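Local structure of putative oxidoreductase molybdopterin-binding subunit (Sulfolobus tokodaii, 4ZOH) at residues R332-E344 / I670-I682. The protein probably acts as the molybdenum-binding catalytic subunit of an oxidoreductase of the xanthine dehydrogenase and aldehyde oxidase family, carrying a pterin cytosine dinucleotide cofactor. Residues are numbered along the deposited sequence; the frame is centred on the assembly and turned at random.
Sequences RGAGRPEGIYFIE and IGEAGAIAATPTI. With MCN (pterin cytosine dinucleotide), chain D.
R332 turns the NE and NH2 side of its guanidinium to the carbonyl of G671: R332 NE and NH2 both donate to G671 O, at 2.7 and 2.8 Å. The side chain gets there with CG anti to the backbone N (chi1 -162°) and an extended chain. MCN N8' lies over one face of the guanidinium, and R332 NH1 is satisfied by Q613. With an alanine at R332, the G671 carbonyl would probably lose both side-chain donors and a gap would open beside the pterin. E672 uses both carboxylate oxygens. E672 OE2 accepts from G333 N (2.6 Å) on the anti side, tilted 31° out of the carboxylate plane. E672 OE1 forms a salt bridge with R336 NH1 (2.7 Å), which comes from above the carboxylate plane, and also bonds S484. R336 NE has a second acid, E413. I670 N and G671 N both donate to phosphate oxygen O2A of MCN. Further along, I676 CG2 packs on I340 CB (3.7 Å), and a water donates to the carbonyls of P337 and I676. The axes of 336-344 and 673-682 cross at -32°. The side chain of E672 comes within about 3 Å of the bound molybdenum, consistent with the active-site glutamate of the xanthine oxidase family, and the two loops before these helices form part of the molybdopterin pocket.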
ATOM      1  N   ARG A 332      17.482  12.042  23.624  1.00 21.48           N
ATOM      2  CA  ARG A 332      17.383  11.173  24.778  1.00 18.97           C
ATOM      3  C   ARG A 332      17.771  11.781  26.129  1.00 17.88           C
ATOM      4  O   ARG A 332      18.943  11.974  26.404  1.00 18.95           O
ATOM      5  CB  ARG A 332      18.146   9.846  24.519  1.00 19.72           C
ATOM      6  CG  ARG A 332      17.673   8.756  25.522  1.00 18.85           C
ATOM      7  CD  ARG A 332      18.370   7.425  25.246  1.00 21.32           C
ATOM      8  NE  ARG A 332      17.705   6.306  25.962  1.00 21.67           N
ATOM      9  CZ  ARG A 332      17.691   5.044  25.491  1.00 20.72           C
ATOM     10  NH1 ARG A 332      18.291   4.792  24.332  1.00 18.64           N
ATOM     11  NH2 ARG A 332      17.025   4.068  26.132  1.00 18.27           N
ATOM     12  N   GLY A 333      16.764  12.110  26.922  1.00 22.04           N
ATOM     13  CA  GLY A 333      16.904  12.859  28.168  1.00 24.34           C
ATOM     14  C   GLY A 333      16.496  14.350  28.089  1.00 24.69           C
ATOM     15  O   GLY A 333      16.051  14.895  29.069  1.00 25.33           O
ATOM     16  N   ALA A 334      16.709  14.987  26.946  1.00 22.81           N
ATOM     17  CA  ALA A 334      16.078  16.269  26.598  1.00 21.98           C
ATOM     18  C   ALA A 334      16.314  17.341  27.711  1.00 22.80           C
ATOM     19  O   ALA A 334      15.347  17.800  28.398  1.00 19.62           O
ATOM     20  CB  ALA A 334      14.588  16.033  26.374  1.00 16.95           C
ATOM     21  N   GLY A 335      17.580  17.618  27.952  1.00 23.79           N
ATOM     22  CA  GLY A 335      17.986  18.607  28.971  1.00 24.96           C
ATOM     23  C   GLY A 335      18.392  18.006  30.331  1.00 24.73           C
ATOM     24  O   GLY A 335      19.212  18.579  31.063  1.00 23.65           O
ATOM     25  N   ARG A 336      17.776  16.896  30.716  1.00 24.02           N
ATOM     26  CA  ARG A 336      18.105  16.295  32.029  1.00 22.02           C
ATOM     27  C   ARG A 336      19.528  15.722  32.128  1.00 25.58           C
ATOM     28  O   ARG A 336      20.170  15.899  33.182  1.00 29.16           O
ATOM     29  CB  ARG A 336      17.055  15.318  32.481  1.00 23.07           C
ATOM     30  CG  ARG A 336      15.774  15.980  32.917  1.00 23.14           C
ATOM     31  CD  ARG A 336      14.684  15.916  31.866  1.00 25.38           C
ATOM     32  NE  ARG A 336      14.263  14.547  31.699  1.00 26.27           N
ATOM     33  CZ  ARG A 336      13.495  14.080  30.702  1.00 30.58           C
ATOM     34  NH1 ARG A 336      13.186  12.770  30.659  1.00 26.28           N
ATOM     35  NH2 ARG A 336      13.048  14.908  29.751  1.00 23.56           N
ATOM     36  N   PRO A 337      20.065  15.116  31.018  1.00 26.79           N
ATOM     37  CA  PRO A 337      21.435  14.631  31.066  1.00 24.58           C
ATOM     38  C   PRO A 337      22.438  15.768  31.353  1.00 27.66           C
ATOM     39  O   PRO A 337      23.421  15.576  32.138  1.00 24.39           O
ATOM     40  CB  PRO A 337      21.679  14.099  29.654  1.00 21.84           C
ATOM     41  CG  PRO A 337      20.350  13.692  29.202  1.00 21.13           C
ATOM     42  CD  PRO A 337      19.379  14.645  29.782  1.00 24.07           C
ATOM     43  N   GLU A 338      22.268  16.893  30.664  1.00 23.64           N
ATOM     44  CA  GLU A 338      23.186  18.023  30.860  1.00 23.36           C
ATOM     45  C   GLU A 338      23.202  18.490  32.330  1.00 20.84           C
ATOM     46  O   GLU A 338      24.249  18.628  32.923  1.00 26.02           O
ATOM     47  CB  GLU A 338      22.825  19.163  29.923  1.00 21.19           C
ATOM     48  CG  GLU A 338      22.884  18.784  28.443  1.00 22.03           C
ATOM     49  CD  GLU A 338      21.538  18.280  27.901  1.00 25.46           C
ATOM     50  OE1 GLU A 338      20.997  17.254  28.413  1.00 24.31           O
ATOM     51  OE2 GLU A 338      21.009  18.895  26.918  1.00 25.77           O
ATOM     52  N   GLY A 339      22.036  18.692  32.893  1.00 21.57           N
ATOM     53  CA  GLY A 339      21.877  19.148  34.286  1.00 24.63           C
ATOM     54  C   GLY A 339      22.467  18.174  35.336  1.00 26.92           C
ATOM     55  O   GLY A 339      23.219  18.619  36.190  1.00 27.61           O
ATOM     56  N   ILE A 340      22.054  16.887  35.325  1.00 27.03           N
ATOM     57  CA  ILE A 340      22.704  15.823  36.129  1.00 24.70           C
ATOM     58  C   ILE A 340      24.231  15.734  35.847  1.00 25.14           C
ATOM     59  O   ILE A 340      25.017  15.667  36.779  1.00 24.39           O
ATOM     60  CB  ILE A 340      21.979  14.457  35.983  1.00 22.74           C
ATOM     61  CG1 ILE A 340      20.528  14.549  36.432  1.00 21.36           C
ATOM     62  CG2 ILE A 340      22.757  13.279  36.656  1.00 23.38           C
ATOM     63  CD1 ILE A 340      20.376  15.131  37.848  1.00 25.50           C
ATOM     64  N   TYR A 341      24.662  15.805  34.586  1.00 23.80           N
ATOM     65  CA  TYR A 341      26.072  15.790  34.270  1.00 23.95           C
ATOM     66  C   TYR A 341      26.803  16.946  34.998  1.00 31.07           C
ATOM     67  O   TYR A 341      27.886  16.731  35.597  1.00 27.52           O
ATOM     68  CB  TYR A 341      26.276  15.919  32.775  1.00 25.23           C
ATOM     69  CG  TYR A 341      27.671  16.335  32.285  1.00 23.86           C
ATOM     70  CD1 TYR A 341      28.703  15.420  32.168  1.00 25.00           C
ATOM     71  CD2 TYR A 341      27.937  17.672  31.874  1.00 25.18           C
ATOM     72  CE1 TYR A 341      29.982  15.806  31.696  1.00 23.03           C
ATOM     73  CE2 TYR A 341      29.196  18.055  31.404  1.00 23.63           C
ATOM     74  CZ  TYR A 341      30.228  17.129  31.306  1.00 24.48           C
ATOM     75  OH  TYR A 341      31.521  17.520  30.770  1.00 27.58           O
ATOM     76  N   PHE A 342      26.226  18.171  34.901  1.00 27.43           N
ATOM     77  CA  PHE A 342      26.779  19.304  35.597  1.00 26.81           C
ATOM     78  C   PHE A 342      26.923  19.092  37.107  1.00 25.66           C
ATOM     79  O   PHE A 342      28.051  19.228  37.590  1.00 27.69           O
ATOM     80  CB  PHE A 342      26.056  20.623  35.217  1.00 25.48           C
ATOM     81  CG  PHE A 342      26.294  21.054  33.750  1.00 22.00           C
ATOM     82  CD1 PHE A 342      27.531  21.008  33.198  1.00 20.60           C
ATOM     83  CD2 PHE A 342      25.242  21.485  32.963  1.00 22.92           C
ATOM     84  CE1 PHE A 342      27.751  21.414  31.876  1.00 22.58           C
ATOM     85  CE2 PHE A 342      25.441  21.902  31.662  1.00 20.89           C
ATOM     86  CZ  PHE A 342      26.681  21.840  31.098  1.00 21.75           C
ATOM     87  N   ILE A 343      25.852  18.742  37.834  1.00 23.85           N
ATOM     88  CA  ILE A 343      25.971  18.566  39.257  1.00 26.64           C
ATOM     89  C   ILE A 343      26.921  17.383  39.624  1.00 32.29           C
ATOM     90  O   ILE A 343      27.708  17.501  40.567  1.00 30.71           O
ATOM     91  CB  ILE A 343      24.611  18.485  40.009  1.00 28.19           C
ATOM     92  CG1 ILE A 343      24.822  18.607  41.538  1.00 29.69           C
ATOM     93  CG2 ILE A 343      23.759  17.242  39.653  1.00 23.22           C
ATOM     94  CD1 ILE A 343      25.541  19.893  41.971  1.00 30.98           C
ATOM     95  N   GLU A 344      26.883  16.274  38.866  1.00 31.92           N
ATOM     96  CA  GLU A 344      27.715  15.089  39.180  1.00 29.29           C
ATOM     97  C   GLU A 344      29.178  15.306  38.860  1.00 25.99           C
ATOM     98  O   GLU A 344      30.064  14.809  39.578  1.00 28.39           O
ATOM     99  CB  GLU A 344      27.160  13.819  38.546  1.00 28.45           C
ATOM    100  CG  GLU A 344      25.797  13.454  39.021  1.00 27.47           C
ATOM    101  CD  GLU A 344      25.829  13.141  40.517  1.00 32.31           C
ATOM    102  OE1 GLU A 344      26.541  12.159  40.868  1.00 28.12           O
ATOM    103  OE2 GLU A 344      25.185  13.911  41.311  1.00 31.92           O
ATOM    104  N   ILE A 670      11.860   4.930  32.553  1.00 22.17           N
ATOM    105  CA  ILE A 670      13.263   4.600  32.467  1.00 20.39           C
ATOM    106  C   ILE A 670      13.841   4.845  31.062  1.00 19.25           C
ATOM    107  O   ILE A 670      15.083   4.700  30.828  1.00 18.68           O
ATOM    108  CB  ILE A 670      13.446   3.071  32.821  1.00 22.45           C
ATOM    109  CG1 ILE A 670      14.932   2.773  33.169  1.00 18.07           C
ATOM    110  CG2 ILE A 670      12.998   2.184  31.616  1.00 19.04           C
ATOM    111  CD1 ILE A 670      15.210   1.462  33.911  1.00 20.15           C
ATOM    112  N   GLY A 671      12.987   5.202  30.087  1.00 21.47           N
ATOM    113  CA  GLY A 671      13.511   5.333  28.671  1.00 19.40           C
ATOM    114  C   GLY A 671      14.752   6.173  28.576  1.00 19.71           C
ATOM    115  O   GLY A 671      15.648   5.906  27.729  1.00 23.03           O
ATOM    116  N   GLU A 672      14.833   7.187  29.447  1.00 20.70           N
ATOM    117  CA  GLU A 672      15.950   8.159  29.372  1.00 23.74           C
ATOM    118  C   GLU A 672      17.072   8.092  30.411  1.00 21.62           C
ATOM    119  O   GLU A 672      18.141   8.567  30.134  1.00 22.25           O
ATOM    120  CB  GLU A 672      15.403   9.629  29.201  1.00 26.10           C
ATOM    121  CG  GLU A 672      14.636   9.779  27.890  1.00 23.74           C
ATOM    122  CD  GLU A 672      13.766  11.046  27.799  1.00 23.82           C
ATOM    123  OE1 GLU A 672      12.739  11.138  28.495  1.00 22.42           O
ATOM    124  OE2 GLU A 672      14.166  11.985  27.065  1.00 26.30           O
ATOM    125  N   ALA A 673      16.771   7.495  31.581  1.00 22.59           N
ATOM    126  CA  ALA A 673      17.638   7.331  32.796  1.00 20.05           C
ATOM    127  C   ALA A 673      19.061   6.841  32.509  1.00 20.86           C
ATOM    128  O   ALA A 673      20.064   7.466  32.926  1.00 22.28           O
ATOM    129  CB  ALA A 673      16.888   6.408  33.784  1.00 17.29           C
ATOM    130  N   GLY A 674      19.183   5.789  31.695  1.00 20.79           N
ATOM    131  CA  GLY A 674      20.518   5.293  31.291  1.00 19.06           C
ATOM    132  C   GLY A 674      21.396   6.320  30.660  1.00 21.06           C
ATOM    133  O   GLY A 674      22.649   6.354  30.927  1.00 20.25           O
ATOM    134  N   ALA A 675      20.794   7.151  29.771  1.00 17.97           N
ATOM    135  CA  ALA A 675      21.625   8.117  29.051  1.00 19.62           C
ATOM    136  C   ALA A 675      21.971   9.238  30.045  1.00 20.13           C
ATOM    137  O   ALA A 675      23.054   9.812  29.937  1.00 21.23           O
ATOM    138  CB  ALA A 675      20.925   8.678  27.777  1.00 19.58           C
ATOM    139  N   ILE A 676      21.056   9.549  30.982  1.00 20.08           N
ATOM    140  CA  ILE A 676      21.323  10.618  31.953  1.00 20.41           C
ATOM    141  C   ILE A 676      22.538  10.201  32.857  1.00 23.76           C
ATOM    142  O   ILE A 676      23.523  10.917  32.932  1.00 21.20           O
ATOM    143  CB  ILE A 676      20.105  10.891  32.810  1.00 21.65           C
ATOM    144  CG1 ILE A 676      18.957  11.473  31.965  1.00 21.67           C
ATOM    145  CG2 ILE A 676      20.445  11.729  34.099  1.00 19.12           C
ATOM    146  CD1 ILE A 676      17.641  11.459  32.715  1.00 22.63           C
ATOM    147  N   ALA A 677      22.456   9.013  33.483  1.00 22.66           N
ATOM    148  CA  ALA A 677      23.503   8.523  34.405  1.00 21.48           C
ATOM    149  C   ALA A 677      24.836   8.204  33.815  1.00 22.46           C
ATOM    150  O   ALA A 677      25.825   8.470  34.454  1.00 27.17           O
ATOM    151  CB  ALA A 677      22.995   7.360  35.270  1.00 19.51           C
ATOM    152  N   ALA A 678      24.909   7.660  32.597  1.00 25.39           N
ATOM    153  CA  ALA A 678      26.171   7.039  32.140  1.00 23.65           C
ATOM    154  C   ALA A 678      27.276   8.013  31.839  1.00 24.24           C
ATOM    155  O   ALA A 678      28.482   7.716  32.095  1.00 18.20           O
ATOM    156  CB  ALA A 678      25.952   6.053  30.955  1.00 24.06           C
ATOM    157  N   THR A 679      26.894   9.184  31.282  1.00 22.15           N
ATOM    158  CA  THR A 679      27.898  10.165  30.894  1.00 19.52           C
ATOM    159  C   THR A 679      28.763  10.618  32.064  1.00 19.08           C
ATOM    160  O   THR A 679      29.984  10.465  32.024  1.00 21.75           O
ATOM    161  CB  THR A 679      27.244  11.383  30.166  1.00 22.61           C
ATOM    162  OG1 THR A 679      26.523  10.868  29.054  1.00 23.06           O
ATOM    163  CG2 THR A 679      28.282  12.310  29.575  1.00 19.44           C
ATOM    164  N   PRO A 680      28.179  11.211  33.089  1.00 20.12           N
ATOM    165  CA  PRO A 680      29.113  11.595  34.171  1.00 21.85           C
ATOM    166  C   PRO A 680      29.713  10.337  34.931  1.00 25.90           C
ATOM    167  O   PRO A 680      30.798  10.446  35.503  1.00 25.70           O
ATOM    168  CB  PRO A 680      28.185  12.280  35.187  1.00 18.69           C
ATOM    169  CG  PRO A 680      26.850  11.682  34.977  1.00 19.27           C
ATOM    170  CD  PRO A 680      26.764  11.520  33.440  1.00 19.43           C
ATOM    171  N   THR A 681      28.971   9.218  34.995  1.00 25.86           N
ATOM    172  CA  THR A 681      29.572   7.974  35.580  1.00 25.92           C
ATOM    173  C   THR A 681      30.895   7.675  34.931  1.00 25.30           C
ATOM    174  O   THR A 681      31.935   7.539  35.617  1.00 27.48           O
ATOM    175  CB  THR A 681      28.664   6.746  35.467  1.00 20.85           C
ATOM    176  OG1 THR A 681      27.472   7.038  36.185  1.00 18.86           O
ATOM    177  CG2 THR A 681      29.324   5.487  36.225  1.00 21.14           C
ATOM    178  N   ILE A 682      30.874   7.681  33.610  1.00 25.49           N
ATOM    179  CA  ILE A 682      32.047   7.313  32.796  1.00 25.13           C
ATOM    180  C   ILE A 682      33.145   8.392  32.866  1.00 26.07           C
ATOM    181  O   ILE A 682      34.357   8.076  32.957  1.00 23.16           O
ATOM    182  CB  ILE A 682      31.666   6.969  31.321  1.00 22.49           C
ATOM    183  CG1 ILE A 682      30.811   5.655  31.218  1.00 22.39           C
ATOM    184  CG2 ILE A 682      32.923   6.946  30.488  1.00 20.83           C
ATOM    185  CD1 ILE A 682      31.561   4.437  31.700  1.00 23.84           C
TER
HETATM  186  N1  MCN D 801       9.384  -0.080  31.622  1.00 26.58           N
HETATM  187  C2  MCN D 801       8.899  -0.929  32.603  1.00 27.83           C
HETATM  188  N3  MCN D 801       8.702  -0.499  33.888  1.00 26.87           N
HETATM  189  C4  MCN D 801       9.014   0.821  34.194  1.00 26.25           C
HETATM  190  C5  MCN D 801       9.505   1.687  33.218  1.00 26.33           C
HETATM  191  C6  MCN D 801       9.671   1.244  31.906  1.00 24.07           C
HETATM  192  O2  MCN D 801       8.607  -2.109  32.381  1.00 27.20           O
HETATM  193  N4  MCN D 801       8.818   1.219  35.433  1.00 23.47           N
HETATM  194  C1' MCN D 801       9.536  -0.625  30.271  1.00 26.05           C
HETATM  195  C2D MCN D 801       8.262  -0.360  29.466  1.00 27.48           C
HETATM  196  O2' MCN D 801       7.355  -1.420  29.514  1.00 34.26           O
HETATM  197  C3' MCN D 801       8.779  -0.285  28.054  1.00 26.77           C
HETATM  198  C4D MCN D 801       9.959   0.564  28.284  1.00 27.36           C
HETATM  199  O4D MCN D 801      10.543   0.060  29.563  1.00 26.77           O
HETATM  200  O3' MCN D 801       9.163  -1.512  27.539  1.00 26.35           O
HETATM  201  C5' MCN D 801       9.160   1.852  28.344  1.00 28.96           C
HETATM  202  O5' MCN D 801       9.866   2.839  28.835  1.00 29.72           O
HETATM  203  PA  MCN D 801       9.212   4.255  29.290  1.00 25.88           P
HETATM  204  O1A MCN D 801       7.780   4.352  29.476  1.00 26.43           O
HETATM  205  O2A MCN D 801      10.172   4.549  30.408  1.00 24.53           O
HETATM  206  O3A MCN D 801       9.799   5.127  27.970  1.00 25.71           O
HETATM  207  PB  MCN D 801       8.982   5.204  26.580  1.00 22.58           P
HETATM  208  O1B MCN D 801       8.015   6.373  26.687  1.00 23.31           O
HETATM  209  O2B MCN D 801       8.388   3.948  26.112  1.00 19.76           O
HETATM  210  O3B MCN D 801      10.153   5.519  25.648  1.00 20.82           O
HETATM  211  C10 MCN D 801      10.603   6.867  25.339  1.00 19.76           C
HETATM  212  C9' MCN D 801      12.099   6.979  25.504  1.00 20.12           C
HETATM  213  C8' MCN D 801      12.634   8.198  24.966  1.00 22.27           C
HETATM  214  S8' MCN D 801      11.990   9.748  25.488  1.00 25.50           S
HETATM  215  C7' MCN D 801      13.720   8.219  24.144  1.00 22.72           C
HETATM  216  S7' MCN D 801      14.490   9.726  23.581  1.00 24.97           S
HETATM  217  C6' MCN D 801      14.427   7.011  23.767  1.00 23.76           C
HETATM  218  C7  MCN D 801      14.071   5.846  24.750  1.00 24.09           C
HETATM  219  O9' MCN D 801      12.663   5.833  24.875  1.00 22.33           O
HETATM  220  N5' MCN D 801      14.238   6.643  22.365  1.00 22.48           N
HETATM  221  C4A MCN D 801      14.286   5.314  21.898  1.00 25.33           C
HETATM  222  N8' MCN D 801      14.522   4.538  24.182  1.00 23.55           N
HETATM  223  C4B MCN D 801      14.462   4.266  22.847  1.00 25.90           C
HETATM  224  N1' MCN D 801      14.565   2.987  22.480  1.00 24.57           N
HETATM  225  C2' MCN D 801      14.451   2.673  21.192  1.00 23.89           C
HETATM  226  N2' MCN D 801      14.536   1.401  20.863  1.00 23.95           N
HETATM  227  N3' MCN D 801      14.276   3.658  20.165  1.00 22.66           N
HETATM  228  C4' MCN D 801      14.208   5.027  20.514  1.00 26.60           C
HETATM  229  O4' MCN D 801      14.069   5.906  19.614  1.00 24.48           O
HETATM  230  O   HOH W   1      24.502  13.122  31.464  1.00 25.31           O